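Local coordinates for protein cobalt-precorrin-5B C(1)-methyltransferase (Archaeoglobus fulgidus, PDB 1SR8) that probably methylates C-1 of cobalt-precorrin-5B with S-adenosyl-L-methionine to form cobalt-precorrin-6A, a step in anaerobic adenosylcobalamin biosynthesis, at residues K249-P255 / V277-I282; A205-I211 / K244-E248; L32-L38 / K196-T200; I6-R10 / Q231-F235. One frame throughout, in Å; residues are numbered along the deposited sequence.

Interaction 1: K249-P255 / V277-I282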
loop_
_atom_site.group_PDB
_atom_site.type_symbol
_atom_site.label_atom_id
_atom_site.label_comp_id
_atom_site.label_asym_id
_atom_site.label_seq_id
_atom_site.Cartn_x
_atom_site.Cartn_y
_atom_site.Cartn_z
ATOM N N LYS A 249 -15.284 -18.868 -8.645
ATOM C CA LYS A 249 -14.963 -17.788 -7.724
ATOM C C LYS A 249 -15.096 -18.152 -6.262
ATOM O O LYS A 249 -15.982 -18.903 -5.864
ATOM C CB LYS A 249 -15.873 -16.596 -7.998
ATOM C CG LYS A 249 -15.704 -16.009 -9.368
ATOM C CD LYS A 249 -17.001 -15.419 -9.854
ATOM C CE LYS A 249 -17.990 -16.514 -10.180
ATOM N NZ LYS A 249 -19.120 -15.986 -10.983
ATOM N N ILE A 250 -14.204 -17.603 -5.458
ATOM C CA ILE A 250 -14.256 -17.825 -4.030
ATOM C C ILE A 250 -13.999 -16.453 -3.403
ATOM O O ILE A 250 -13.159 -15.694 -3.886
ATOM C CB ILE A 250 -13.192 -18.876 -3.577
ATOM C CG1 ILE A 250 -13.592 -19.461 -2.223
ATOM C CG2 ILE A 250 -11.801 -18.250 -3.486
ATOM C CD1 ILE A 250 -12.692 -20.591 -1.764
ATOM N N ILE A 251 -14.760 -16.113 -2.367
ATOM C CA ILE A 251 -14.588 -14.830 -1.689
ATOM C C ILE A 251 -13.871 -15.026 -0.357
ATOM O O ILE A 251 -14.303 -15.819 0.480
ATOM C CB ILE A 251 -15.946 -14.140 -1.423
ATOM C CG1 ILE A 251 -16.652 -13.861 -2.753
ATOM C CG2 ILE A 251 -15.727 -12.846 -0.645
ATOM C CD1 ILE A 251 -18.033 -13.280 -2.606
ATOM N N VAL A 252 -12.767 -14.311 -0.173
ATOM C CA VAL A 252 -11.994 -14.387 1.063
ATOM C C VAL A 252 -11.788 -12.964 1.584
ATOM O O VAL A 252 -11.314 -12.091 0.853
ATOM C CB VAL A 252 -10.612 -15.039 0.824
ATOM C CG1 VAL A 252 -9.872 -15.195 2.151
ATOM C CG2 VAL A 252 -10.785 -16.384 0.119
ATOM N N GLY A 253 -12.161 -12.720 2.835
ATOM C CA GLY A 253 -11.989 -11.391 3.385
ATOM C C GLY A 253 -12.257 -11.307 4.873
ATOM O O GLY A 253 -12.730 -12.261 5.488
ATOM N N PHE A 254 -11.944 -10.155 5.453
ATOM C CA PHE A 254 -12.171 -9.938 6.870
ATOM C C PHE A 254 -13.543 -9.301 7.076
ATOM O O PHE A 254 -14.047 -8.581 6.210
ATOM C CB PHE A 254 -11.070 -9.051 7.461
ATOM C CG PHE A 254 -9.711 -9.705 7.484
ATOM C CD1 PHE A 254 -8.950 -9.810 6.326
ATOM C CD2 PHE A 254 -9.196 -10.225 8.661
ATOM C CE1 PHE A 254 -7.688 -10.426 6.342
ATOM C CE2 PHE A 254 -7.940 -10.843 8.686
ATOM C CZ PHE A 254 -7.188 -10.941 7.522
ATOM N N PRO A 255 -14.166 -9.566 8.231
ATOM C CA PRO A 255 -15.483 -9.065 8.625
ATOM C C PRO A 255 -15.766 -7.608 8.261
ATOM O O PRO A 255 -16.846 -7.274 7.760
ATOM C CB PRO A 255 -15.483 -9.283 10.129
ATOM C CG PRO A 255 -14.690 -10.537 10.273
ATOM C CD PRO A 255 -13.532 -10.290 9.347
ATOM N N VAL A 277 -21.612 -18.482 -4.428
ATOM C CA VAL A 277 -20.171 -18.382 -4.212
ATOM C C VAL A 277 -19.819 -18.432 -2.728
ATOM O O VAL A 277 -20.399 -17.719 -1.908
ATOM C CB VAL A 277 -19.613 -17.078 -4.814
ATOM C CG1 VAL A 277 -18.111 -17.013 -4.621
ATOM C CG2 VAL A 277 -19.947 -17.010 -6.288
ATOM N N ARG A 278 -18.861 -19.284 -2.390
ATOM C CA ARG A 278 -18.440 -19.427 -1.012
ATOM C C ARG A 278 -17.741 -18.161 -0.530
ATOM O O ARG A 278 -16.970 -17.551 -1.273
ATOM C CB ARG A 278 -17.484 -20.613 -0.868
ATOM C CG ARG A 278 -17.031 -20.853 0.561
ATOM C CD ARG A 278 -15.975 -21.931 0.648
ATOM N NE ARG A 278 -15.570 -22.165 2.032
ATOM C CZ ARG A 278 -14.595 -22.990 2.396
ATOM N NH1 ARG A 278 -13.924 -23.663 1.474
ATOM N NH2 ARG A 278 -14.284 -23.137 3.679
ATOM N N VAL A 279 -18.028 -17.770 0.713
ATOM C CA VAL A 279 -17.403 -16.604 1.335
ATOM C C VAL A 279 -16.651 -17.067 2.579
ATOM O O VAL A 279 -17.262 -17.548 3.533
ATOM C CB VAL A 279 -18.432 -15.548 1.772
ATOM C CG1 VAL A 279 -17.722 -14.385 2.439
ATOM C CG2 VAL A 279 -19.214 -15.060 0.575
ATOM N N VAL A 280 -15.327 -16.938 2.548
ATOM C CA VAL A 280 -14.477 -17.323 3.669
ATOM C C VAL A 280 -14.137 -16.085 4.491
ATOM O O VAL A 280 -13.394 -15.207 4.043
ATOM C CB VAL A 280 -13.158 -17.957 3.188
ATOM C CG1 VAL A 280 -12.317 -18.364 4.381
ATOM C CG2 VAL A 280 -13.447 -19.150 2.292
ATOM N N VAL A 281 -14.688 -16.009 5.693
ATOM C CA VAL A 281 -14.424 -14.877 6.553
ATOM C C VAL A 281 -13.289 -15.245 7.504
ATOM O O VAL A 281 -13.386 -16.200 8.277
ATOM C CB VAL A 281 -15.689 -14.482 7.350
ATOM C CG1 VAL A 281 -15.440 -13.194 8.134
ATOM C CG2 VAL A 281 -16.859 -14.300 6.400
ATOM N N ILE A 282 -12.197 -14.496 7.413
ATOM C CA ILE A 282 -11.030 -14.718 8.255
ATOM C C ILE A 282 -10.878 -13.570 9.250
ATOM O O ILE A 282 -11.691 -12.618 9.183
ATOM C CB ILE A 282 -9.744 -14.824 7.406
ATOM C CG1 ILE A 282 -9.704 -13.692 6.379
ATOM C CG2 ILE A 282 -9.692 -16.164 6.704
ATOM C CD1 ILE A 282 -8.530 -13.764 5.411
HETATM O O HOH W 1 -17.596 -20.960 -4.146
#
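Ile251 and Gly253 of strand 248-253 pair with the edge strand 278-281. The two are parallel neighbours joined by a helical beta-alpha-beta crossover. Four backbone hydrogen bonds link them. Ile251 N donates to Arg278 O (2.9 Å), and Ile251 O receives Val280 N. Gly253 repeats the pattern: its N gives to Val280 O, and its O receives Ile282 N. Apolar side chains pack on both faces of the sheet. On one, Ile251 CD1 lies alongside Val279 CG2 at 3.8 Å, and Leu258 of helix 255-262 touches both residues. On the other, Val252 CG2 faces Val280 CB at 4.2 Å, with Tyr222 of helix 217-226 against both. A CH-pi contact follows: Ile282 CG1, set between its backbone N and carbonyl carbon (chi1 47°), comes over the centre of the Phe254 ring, 3.8 Å from its centroid. An alanine in place of Phe254 is likely to deprive Ile282 CG1 and CD1 of the ring they rest on. At the other end, one water accepts from Arg278 N (2.7 Å) and donates to Lys249 O.

Interaction 2: A205-I211 / K244-E248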
loop_
_atom_site.group_PDB
_atom_site.type_symbol
_atom_site.label_atom_id
_atom_site.label_comp_id
_atom_site.label_asym_id
_atom_site.label_seq_id
_atom_site.Cartn_x
_atom_site.Cartn_y
_atom_site.Cartn_z
ATOM N N ALA A 205 -8.540 -10.778 -14.523
ATOM C CA ALA A 205 -8.987 -11.995 -13.852
ATOM C C ALA A 205 -9.733 -12.928 -14.796
ATOM O O ALA A 205 -10.047 -14.057 -14.432
ATOM C CB ALA A 205 -9.873 -11.638 -12.669
ATOM N N MET A 206 -10.016 -12.456 -16.003
ATOM C CA MET A 206 -10.721 -13.267 -16.988
ATOM C C MET A 206 -9.767 -14.263 -17.639
ATOM O O MET A 206 -10.197 -15.164 -18.349
ATOM C CB MET A 206 -11.340 -12.378 -18.068
ATOM C CG MET A 206 -12.342 -11.377 -17.541
ATOM S SD MET A 206 -14.023 -11.972 -17.482
ATOM C CE MET A 206 -14.803 -10.560 -18.059
ATOM N N GLN A 207 -8.470 -14.096 -17.405
ATOM C CA GLN A 207 -7.483 -15.005 -17.976
ATOM C C GLN A 207 -7.399 -16.273 -17.141
ATOM O O GLN A 207 -6.706 -17.215 -17.508
ATOM C CB GLN A 207 -6.101 -14.361 -17.992
ATOM C CG GLN A 207 -5.992 -13.120 -18.819
ATOM C CD GLN A 207 -4.752 -12.330 -18.472
ATOM O OE1 GLN A 207 -4.693 -11.690 -17.422
ATOM N NE2 GLN A 207 -3.741 -12.381 -19.342
ATOM N N TYR A 208 -8.100 -16.289 -16.014
ATOM C CA TYR A 208 -8.072 -17.431 -15.102
ATOM C C TYR A 208 -9.465 -17.976 -14.888
ATOM O O TYR A 208 -10.421 -17.214 -14.754
ATOM C CB TYR A 208 -7.483 -17.000 -13.754
ATOM C CG TYR A 208 -6.097 -16.415 -13.869
ATOM C CD1 TYR A 208 -4.975 -17.238 -13.852
ATOM C CD2 TYR A 208 -5.905 -15.036 -14.018
ATOM C CE1 TYR A 208 -3.688 -16.714 -13.978
ATOM C CE2 TYR A 208 -4.613 -14.493 -14.149
ATOM C CZ TYR A 208 -3.509 -15.345 -14.125
ATOM O OH TYR A 208 -2.227 -14.851 -14.239
ATOM N N HIS A 209 -9.584 -19.297 -14.847
ATOM C CA HIS A 209 -10.887 -19.904 -14.646
ATOM C C HIS A 209 -11.299 -19.798 -13.180
ATOM O O HIS A 209 -12.432 -19.428 -12.868
ATOM C CB HIS A 209 -10.882 -21.373 -15.084
ATOM C CG HIS A 209 -12.197 -22.054 -14.888
ATOM N ND1 HIS A 209 -13.348 -21.635 -15.520
ATOM C CD2 HIS A 209 -12.561 -23.075 -14.077
ATOM C CE1 HIS A 209 -14.367 -22.367 -15.103
ATOM N NE2 HIS A 209 -13.916 -23.248 -14.226
ATOM N N ARG A 210 -10.368 -20.119 -12.285
ATOM C CA ARG A 210 -10.629 -20.061 -10.854
ATOM C C ARG A 210 -9.954 -18.829 -10.267
ATOM O O ARG A 210 -8.778 -18.581 -10.515
ATOM C CB ARG A 210 -10.094 -21.327 -10.179
ATOM C CG ARG A 210 -10.569 -22.611 -10.847
ATOM C CD ARG A 210 -10.147 -23.866 -10.082
ATOM N NE ARG A 210 -10.511 -25.093 -10.796
ATOM C CZ ARG A 210 -9.824 -25.603 -11.820
ATOM N NH1 ARG A 210 -8.723 -25.000 -12.252
ATOM N NH2 ARG A 210 -10.240 -26.714 -12.424
ATOM N N ILE A 211 -10.703 -18.047 -9.500
ATOM C CA ILE A 211 -10.136 -16.842 -8.896
ATOM C C ILE A 211 -10.613 -16.588 -7.467
ATOM O O ILE A 211 -11.783 -16.806 -7.142
ATOM C CB ILE A 211 -10.464 -15.562 -9.730
ATOM C CG1 ILE A 211 -11.987 -15.342 -9.784
ATOM C CG2 ILE A 211 -9.854 -15.677 -11.118
ATOM C CD1 ILE A 211 -12.425 -13.914 -10.133
ATOM N N LYS A 244 -18.813 -10.795 -11.590
ATOM C CA LYS A 244 -19.254 -10.857 -12.983
ATOM C C LYS A 244 -18.369 -11.859 -13.715
ATOM O O LYS A 244 -18.651 -12.240 -14.847
ATOM C CB LYS A 244 -19.127 -9.496 -13.669
ATOM C CG LYS A 244 -20.043 -8.403 -13.147
ATOM C CD LYS A 244 -19.776 -7.111 -13.917
ATOM C CE LYS A 244 -20.723 -5.975 -13.524
ATOM N NZ LYS A 244 -20.514 -4.749 -14.375
ATOM N N HIS A 245 -17.285 -12.269 -13.067
ATOM C CA HIS A 245 -16.374 -13.244 -13.653
ATOM C C HIS A 245 -17.202 -14.505 -13.902
ATOM O O HIS A 245 -17.999 -14.911 -13.053
ATOM C CB HIS A 245 -15.219 -13.523 -12.685
ATOM C CG HIS A 245 -14.151 -14.411 -13.245
ATOM N ND1 HIS A 245 -14.272 -15.783 -13.294
ATOM C CD2 HIS A 245 -12.930 -14.121 -13.758
ATOM C CE1 HIS A 245 -13.170 -16.301 -13.810
ATOM N NE2 HIS A 245 -12.339 -15.313 -14.099
ATOM N N PRO A 246 -17.029 -15.133 -15.076
ATOM C CA PRO A 246 -17.772 -16.345 -15.439
ATOM C C PRO A 246 -17.233 -17.706 -14.975
ATOM O O PRO A 246 -17.883 -18.723 -15.205
ATOM C CB PRO A 246 -17.825 -16.250 -16.953
ATOM C CG PRO A 246 -16.455 -15.711 -17.268
ATOM C CD PRO A 246 -16.273 -14.616 -16.234
ATOM N N GLY A 247 -16.071 -17.737 -14.326
ATOM C CA GLY A 247 -15.511 -19.010 -13.895
ATOM C C GLY A 247 -15.776 -19.388 -12.454
ATOM O O GLY A 247 -16.843 -19.111 -11.915
ATOM N N GLU A 248 -14.800 -20.044 -11.835
ATOM C CA GLU A 248 -14.883 -20.465 -10.432
ATOM C C GLU A 248 -14.389 -19.350 -9.496
ATOM O O GLU A 248 -13.220 -18.957 -9.532
ATOM C CB GLU A 248 -14.039 -21.726 -10.201
ATOM C CG GLU A 248 -14.575 -22.977 -10.861
ATOM C CD GLU A 248 -15.928 -23.367 -10.326
ATOM O OE1 GLU A 248 -16.063 -23.483 -9.088
ATOM O OE2 GLU A 248 -16.856 -23.559 -11.140
#
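His245 reaches into the bend at 205-208 with its imidazole. NE2 gives two weak, strongly bent hydrogen bonds, to Ala205 O (2.6 Å) and to Tyr208 O (2.8 Å). Both carbonyl oxygens lie at the ring edge, near its plane. CG stands anti to the backbone N (chi1 -174°), which directs the ring at the 205-211 segment. Packing holds the ring on both faces: Ile211 CD1 lies 3.5 Å above the His245 plane, toward the rim, and Pro246 CD sits against the opposite face, also off centre. A leucine replacing His245 would probably leave the Ala205 and Tyr208 carbonyls without their shared donor. Beyond the ring, the backbones begin the parallel pairing of strands 210-214 and 248-253, the two central strands of a four-stranded parallel sheet. Glu248 N donates to His209 O, and Ile211 N to Glu248 O at 2.7 Å, the latter nearly straight. Side chains run alongside here. Glu248 CB touches Arg210 CG at 3.6 Å, and Glu248 CG approaches His209 NE2 at 3.4 Å.

Interaction 3: L32-L38 / K196-T200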
loop_
_atom_site.group_PDB
_atom_site.type_symbol
_atom_site.label_atom_id
_atom_site.label_comp_id
_atom_site.label_asym_id
_atom_site.label_seq_id
_atom_site.Cartn_x
_atom_site.Cartn_y
_atom_site.Cartn_z
ATOM N N LEU A 32 -0.747 -1.815 -15.933
ATOM C CA LEU A 32 -1.062 -1.702 -17.344
ATOM C C LEU A 32 -2.536 -2.011 -17.579
ATOM O O LEU A 32 -3.082 -2.942 -16.991
ATOM C CB LEU A 32 -0.174 -2.671 -18.122
ATOM C CG LEU A 32 -0.426 -2.968 -19.594
ATOM C CD1 LEU A 32 -0.270 -1.712 -20.433
ATOM C CD2 LEU A 32 0.566 -4.028 -20.033
ATOM N N THR A 33 -3.183 -1.203 -18.415
ATOM C CA THR A 33 -4.586 -1.422 -18.745
ATOM C C THR A 33 -4.730 -1.665 -20.245
ATOM O O THR A 33 -3.750 -1.631 -21.002
ATOM C CB THR A 33 -5.486 -0.225 -18.365
ATOM O OG1 THR A 33 -5.261 0.859 -19.275
ATOM C CG2 THR A 33 -5.190 0.233 -16.951
ATOM N N GLU A 34 -5.967 -1.914 -20.658
ATOM C CA GLU A 34 -6.299 -2.176 -22.054
ATOM C C GLU A 34 -5.816 -1.020 -22.940
ATOM O O GLU A 34 -5.293 -1.235 -24.036
ATOM C CB GLU A 34 -7.817 -2.351 -22.175
ATOM C CG GLU A 34 -8.278 -3.256 -23.299
ATOM C CD GLU A 34 -9.733 -3.671 -23.140
ATOM O OE1 GLU A 34 -10.599 -2.779 -23.036
ATOM O OE2 GLU A 34 -10.012 -4.888 -23.119
ATOM N N ASP A 35 -5.978 0.204 -22.443
ATOM C CA ASP A 35 -5.569 1.392 -23.181
ATOM C C ASP A 35 -4.821 2.404 -22.309
ATOM O O ASP A 35 -5.336 3.485 -22.016
ATOM C CB ASP A 35 -6.802 2.061 -23.818
ATOM C CG ASP A 35 -7.847 2.477 -22.788
ATOM O OD1 ASP A 35 -8.941 2.923 -23.197
ATOM O OD2 ASP A 35 -7.577 2.362 -21.571
ATOM N N GLY A 36 -3.606 2.056 -21.898
ATOM C CA GLY A 36 -2.829 2.967 -21.074
ATOM C C GLY A 36 -2.305 2.353 -19.794
ATOM O O GLY A 36 -2.138 1.138 -19.708
ATOM N N TYR A 37 -2.053 3.200 -18.798
ATOM C CA TYR A 37 -1.535 2.767 -17.500
ATOM C C TYR A 37 -2.292 3.419 -16.343
ATOM O O TYR A 37 -2.881 4.489 -16.497
ATOM C CB TYR A 37 -0.053 3.155 -17.359
ATOM C CG TYR A 37 0.899 2.466 -18.316
ATOM C CD1 TYR A 37 1.400 1.189 -18.040
ATOM C CD2 TYR A 37 1.293 3.085 -19.509
ATOM C CE1 TYR A 37 2.274 0.539 -18.932
ATOM C CE2 TYR A 37 2.168 2.442 -20.411
ATOM C CZ TYR A 37 2.652 1.171 -20.117
ATOM O OH TYR A 37 3.497 0.534 -21.003
ATOM N N LEU A 38 -2.294 2.752 -15.192
ATOM C CA LEU A 38 -2.892 3.301 -13.978
ATOM C C LEU A 38 -1.672 3.446 -13.074
ATOM O O LEU A 38 -0.802 2.571 -13.050
ATOM C CB LEU A 38 -3.910 2.347 -13.345
ATOM C CG LEU A 38 -5.366 2.472 -13.801
ATOM C CD1 LEU A 38 -6.213 1.384 -13.155
ATOM C CD2 LEU A 38 -5.900 3.835 -13.424
ATOM N N LYS A 196 -11.947 2.519 -13.283
ATOM C CA LYS A 196 -11.042 1.996 -14.293
ATOM C C LYS A 196 -10.259 0.794 -13.762
ATOM O O LYS A 196 -10.111 -0.210 -14.460
ATOM C CB LYS A 196 -10.076 3.090 -14.743
ATOM C CG LYS A 196 -8.978 2.625 -15.707
ATOM C CD LYS A 196 -9.532 2.234 -17.075
ATOM C CE LYS A 196 -8.411 1.941 -18.078
ATOM N NZ LYS A 196 -8.965 1.644 -19.440
ATOM N N LEU A 197 -9.758 0.895 -12.533
ATOM C CA LEU A 197 -9.010 -0.210 -11.938
ATOM C C LEU A 197 -9.908 -1.422 -11.726
ATOM O O LEU A 197 -9.522 -2.540 -12.049
ATOM C CB LEU A 197 -8.390 0.191 -10.591
ATOM C CG LEU A 197 -7.602 -0.913 -9.865
ATOM C CD1 LEU A 197 -6.407 -1.335 -10.717
ATOM C CD2 LEU A 197 -7.135 -0.417 -8.506
ATOM N N VAL A 198 -11.102 -1.204 -11.177
ATOM C CA VAL A 198 -12.021 -2.313 -10.932
ATOM C C VAL A 198 -12.352 -3.064 -12.223
ATOM O O VAL A 198 -12.420 -4.292 -12.215
ATOM C CB VAL A 198 -13.341 -1.840 -10.265
ATOM C CG1 VAL A 198 -14.301 -3.006 -10.122
ATOM C CG2 VAL A 198 -13.057 -1.262 -8.890
ATOM N N GLU A 199 -12.539 -2.333 -13.324
ATOM C CA GLU A 199 -12.863 -2.944 -14.617
ATOM C C GLU A 199 -11.658 -3.636 -15.218
ATOM O O GLU A 199 -11.775 -4.714 -15.814
ATOM C CB GLU A 199 -13.348 -1.892 -15.609
ATOM C CG GLU A 199 -14.445 -1.004 -15.085
ATOM C CD GLU A 199 -14.947 -0.040 -16.144
ATOM O OE1 GLU A 199 -14.104 0.478 -16.921
ATOM O OE2 GLU A 199 -16.177 0.203 -16.186
ATOM N N THR A 200 -10.501 -2.994 -15.073
ATOM C CA THR A 200 -9.247 -3.532 -15.585
ATOM C C THR A 200 -8.893 -4.844 -14.875
ATOM O O THR A 200 -8.546 -5.838 -15.517
ATOM C CB THR A 200 -8.080 -2.536 -15.364
ATOM O OG1 THR A 200 -8.392 -1.287 -15.987
ATOM C CG2 THR A 200 -6.783 -3.078 -15.947
HETATM O O HOH W 2 -8.456 -1.771 -19.144
#
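The beta-hairpin of strands 30-33 and 36-42 rests on helix 195-204, with Thr33, Asp35 and Leu38 meeting Lys196, Leu197 and Thr200. The axes of strand 36-38 and helix 196-200 are 10.2 Å apart and cross at -112°. Lys196 spans most of the contact. Its chain bends once, at chi2 (68°), then runs extended past Thr33, where Lys196 CE lies 3.5 Å from Thr33 OG1. At the chain's end Lys196 NZ makes a salt bridge with Asp35 OD2, 2.6 Å long, on the syn side of that oxygen and somewhat out of the carboxylate plane. The hairpin belongs to a three-stranded antiparallel sheet completed by strand 189-190. Its turn, which carries Asp35, is closed by a backbone bond from Thr33 N to Gly36 O. Leu38 makes the apolar part. Leu38 CD1 presses on the helix backbone at Leu197 CA, a tight 3.4 Å, and also touches Leu197 CB. Further along the helix, Thr33 CG2 meets Thr200 CG2 at 3.8 Å. Thr200 OG1 donates to Lys196 O at 2.5 Å. Thr200 N reaches the same oxygen from the opposite face of the carbonyl plane. Thr200 OG1 also accepts from a water, 3.2 Å away, and that water receives Glu34 N. Glu34 has its own helix partner, a salt bridge to Lys203.

Interaction 4: I6-R10 / Q231-F235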
loop_
_atom_site.group_PDB
_atom_site.type_symbol
_atom_site.label_atom_id
_atom_site.label_comp_id
_atom_site.label_asym_id
_atom_site.label_seq_id
_atom_site.Cartn_x
_atom_site.Cartn_y
_atom_site.Cartn_z
ATOM N N ILE A 6 3.563 -7.268 -7.558
ATOM C CA ILE A 6 2.911 -7.274 -6.253
ATOM C C ILE A 6 1.754 -8.260 -6.165
ATOM O O ILE A 6 1.763 -9.156 -5.309
ATOM C CB ILE A 6 2.395 -5.866 -5.885
ATOM C CG1 ILE A 6 3.567 -4.895 -5.794
ATOM C CG2 ILE A 6 1.658 -5.899 -4.547
ATOM C CD1 ILE A 6 3.122 -3.471 -5.691
ATOM N N GLU A 7 0.766 -8.115 -7.045
ATOM C CA GLU A 7 -0.377 -9.009 -7.008
ATOM C C GLU A 7 -0.164 -10.292 -7.791
ATOM O O GLU A 7 -0.982 -11.202 -7.725
ATOM C CB GLU A 7 -1.629 -8.297 -7.486
ATOM C CG GLU A 7 -2.869 -8.869 -6.856
ATOM C CD GLU A 7 -4.059 -7.956 -6.970
ATOM O OE1 GLU A 7 -3.917 -6.734 -6.748
ATOM O OE2 GLU A 7 -5.154 -8.462 -7.264
ATOM N N LEU A 8 0.924 -10.350 -8.551
ATOM C CA LEU A 8 1.304 -11.552 -9.298
ATOM C C LEU A 8 0.455 -12.087 -10.458
ATOM O O LEU A 8 0.686 -13.205 -10.929
ATOM C CB LEU A 8 1.543 -12.687 -8.298
ATOM C CG LEU A 8 2.931 -12.785 -7.651
ATOM C CD1 LEU A 8 3.527 -11.423 -7.384
ATOM C CD2 LEU A 8 2.808 -13.583 -6.373
ATOM N N TYR A 9 -0.521 -11.323 -10.926
ATOM C CA TYR A 9 -1.317 -11.792 -12.049
ATOM C C TYR A 9 -0.567 -11.439 -13.326
ATOM O O TYR A 9 0.414 -10.683 -13.303
ATOM C CB TYR A 9 -2.705 -11.143 -12.049
ATOM C CG TYR A 9 -2.689 -9.644 -11.827
ATOM C CD1 TYR A 9 -2.086 -8.782 -12.747
ATOM C CD2 TYR A 9 -3.271 -9.085 -10.687
ATOM C CE1 TYR A 9 -2.059 -7.404 -12.538
ATOM C CE2 TYR A 9 -3.249 -7.707 -10.470
ATOM C CZ TYR A 9 -2.642 -6.874 -11.399
ATOM O OH TYR A 9 -2.619 -5.514 -11.180
ATOM N N ARG A 10 -1.023 -12.000 -14.438
ATOM C CA ARG A 10 -0.403 -11.744 -15.725
ATOM C C ARG A 10 -1.194 -10.700 -16.492
ATOM O O ARG A 10 -2.409 -10.581 -16.334
ATOM C CB ARG A 10 -0.343 -13.028 -16.542
ATOM C CG ARG A 10 -0.002 -12.797 -17.987
ATOM C CD ARG A 10 -0.118 -14.060 -18.809
ATOM N NE ARG A 10 0.453 -13.851 -20.131
ATOM C CZ ARG A 10 0.795 -14.828 -20.961
ATOM N NH1 ARG A 10 0.620 -16.097 -20.612
ATOM N NH2 ARG A 10 1.337 -14.538 -22.136
ATOM N N GLN A 231 -6.619 -18.096 -8.669
ATOM C CA GLN A 231 -5.742 -16.940 -8.855
ATOM C C GLN A 231 -6.219 -15.842 -7.892
ATOM O O GLN A 231 -7.344 -15.333 -8.008
ATOM C CB GLN A 231 -5.789 -16.438 -10.295
ATOM C CG GLN A 231 -4.654 -15.479 -10.648
ATOM C CD GLN A 231 -3.284 -16.100 -10.450
ATOM O OE1 GLN A 231 -3.115 -17.307 -10.610
ATOM N NE2 GLN A 231 -2.292 -15.277 -10.118
ATOM N N PRO A 232 -5.366 -15.469 -6.922
ATOM C CA PRO A 232 -5.712 -14.440 -5.937
ATOM C C PRO A 232 -5.676 -13.003 -6.454
ATOM O O PRO A 232 -4.681 -12.553 -7.036
ATOM C CB PRO A 232 -4.712 -14.700 -4.811
ATOM C CG PRO A 232 -3.490 -15.130 -5.554
ATOM C CD PRO A 232 -4.027 -16.033 -6.657
ATOM N N PHE A 233 -6.788 -12.306 -6.228
ATOM C CA PHE A 233 -6.979 -10.919 -6.639
ATOM C C PHE A 233 -7.522 -10.106 -5.480
ATOM O O PHE A 233 -8.236 -10.629 -4.626
ATOM C CB PHE A 233 -7.979 -10.841 -7.798
ATOM C CG PHE A 233 -7.423 -11.324 -9.104
ATOM C CD1 PHE A 233 -6.571 -10.513 -9.853
ATOM C CD2 PHE A 233 -7.699 -12.611 -9.563
ATOM C CE1 PHE A 233 -6.002 -10.975 -11.030
ATOM C CE2 PHE A 233 -7.128 -13.083 -10.745
ATOM C CZ PHE A 233 -6.282 -12.267 -11.475
ATOM N N VAL A 234 -7.176 -8.824 -5.447
ATOM C CA VAL A 234 -7.676 -7.949 -4.406
ATOM C C VAL A 234 -8.691 -7.031 -5.052
ATOM O O VAL A 234 -8.359 -6.262 -5.951
ATOM C CB VAL A 234 -6.567 -7.089 -3.789
ATOM C CG1 VAL A 234 -7.182 -6.112 -2.800
ATOM C CG2 VAL A 234 -5.551 -7.968 -3.095
ATOM N N PHE A 235 -9.935 -7.122 -4.607
ATOM C CA PHE A 235 -10.988 -6.283 -5.151
ATOM C C PHE A 235 -11.574 -5.376 -4.076
ATOM O O PHE A 235 -12.523 -4.632 -4.332
ATOM C CB PHE A 235 -12.086 -7.154 -5.773
ATOM C CG PHE A 235 -11.801 -7.550 -7.192
ATOM C CD1 PHE A 235 -12.248 -6.766 -8.246
ATOM C CD2 PHE A 235 -11.030 -8.676 -7.474
ATOM C CE1 PHE A 235 -11.928 -7.095 -9.567
ATOM C CE2 PHE A 235 -10.706 -9.010 -8.786
ATOM C CZ PHE A 235 -11.158 -8.216 -9.834
HETATM O O HOH W 3 -2.961 -12.639 -8.902
#
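Glu7 stretches its side chain from the N-terminal loop to the edge strand 231-234. With CG roughly anti to the backbone N (chi1 -151°) and the chain extended beyond it, the carboxylate is carried out to the strand. There Glu7 OE2 accepts a hydrogen bond from Val234 N, 2.7 Å long, and the N-H comes from well above the carboxylate plane. OE2 also lies at the edge of the Tyr9 ring, in its plane. The other oxygen, OE1, has a salt bridge with Lys201 of helix 195-204. Tyr9 and Phe233 meet rim to rim. Their planes are only 16° apart, but neither ring covers the other, and the centroids are 5.6 Å apart. The closest atoms are Tyr9 CD2 and Phe233 CE1, at 3.3 Å. One water joins the backbones: it donates to Glu7 O (2.7 Å) and Pro232 O and accepts from Gln231 NE2. The carboxylate of the buried Glu7 thus has a backbone N-H on one oxygen and a lysine on the other, which would probably favour its ionised form.

How the interactions relate
Interactions 1, 2 and 4 meet on one four-stranded parallel sheet, ordered 231-234, 210-214, 248-253, 278-281. Interaction 2 joins the central strands at their start, while 1 and 4 lie at the two outer strands. Interactions 1 and 2 touch through Ile250 N and Ile211 O, 3.1 Å apart and probably hydrogen-bonded. Arg210 O and Gln231 N, 2.9 Å apart, and Tyr208 OH and Arg10 N are probable hydrogen bonds between interactions 2 and 4. Interaction 3 sets a separate hairpin against helix 195-204, which leads into strand 210-214. It touches interaction 4 at Val198 O and Phe235 CE1, 3.9 Å apart. Its centre is about 25 Å from that of interaction 1.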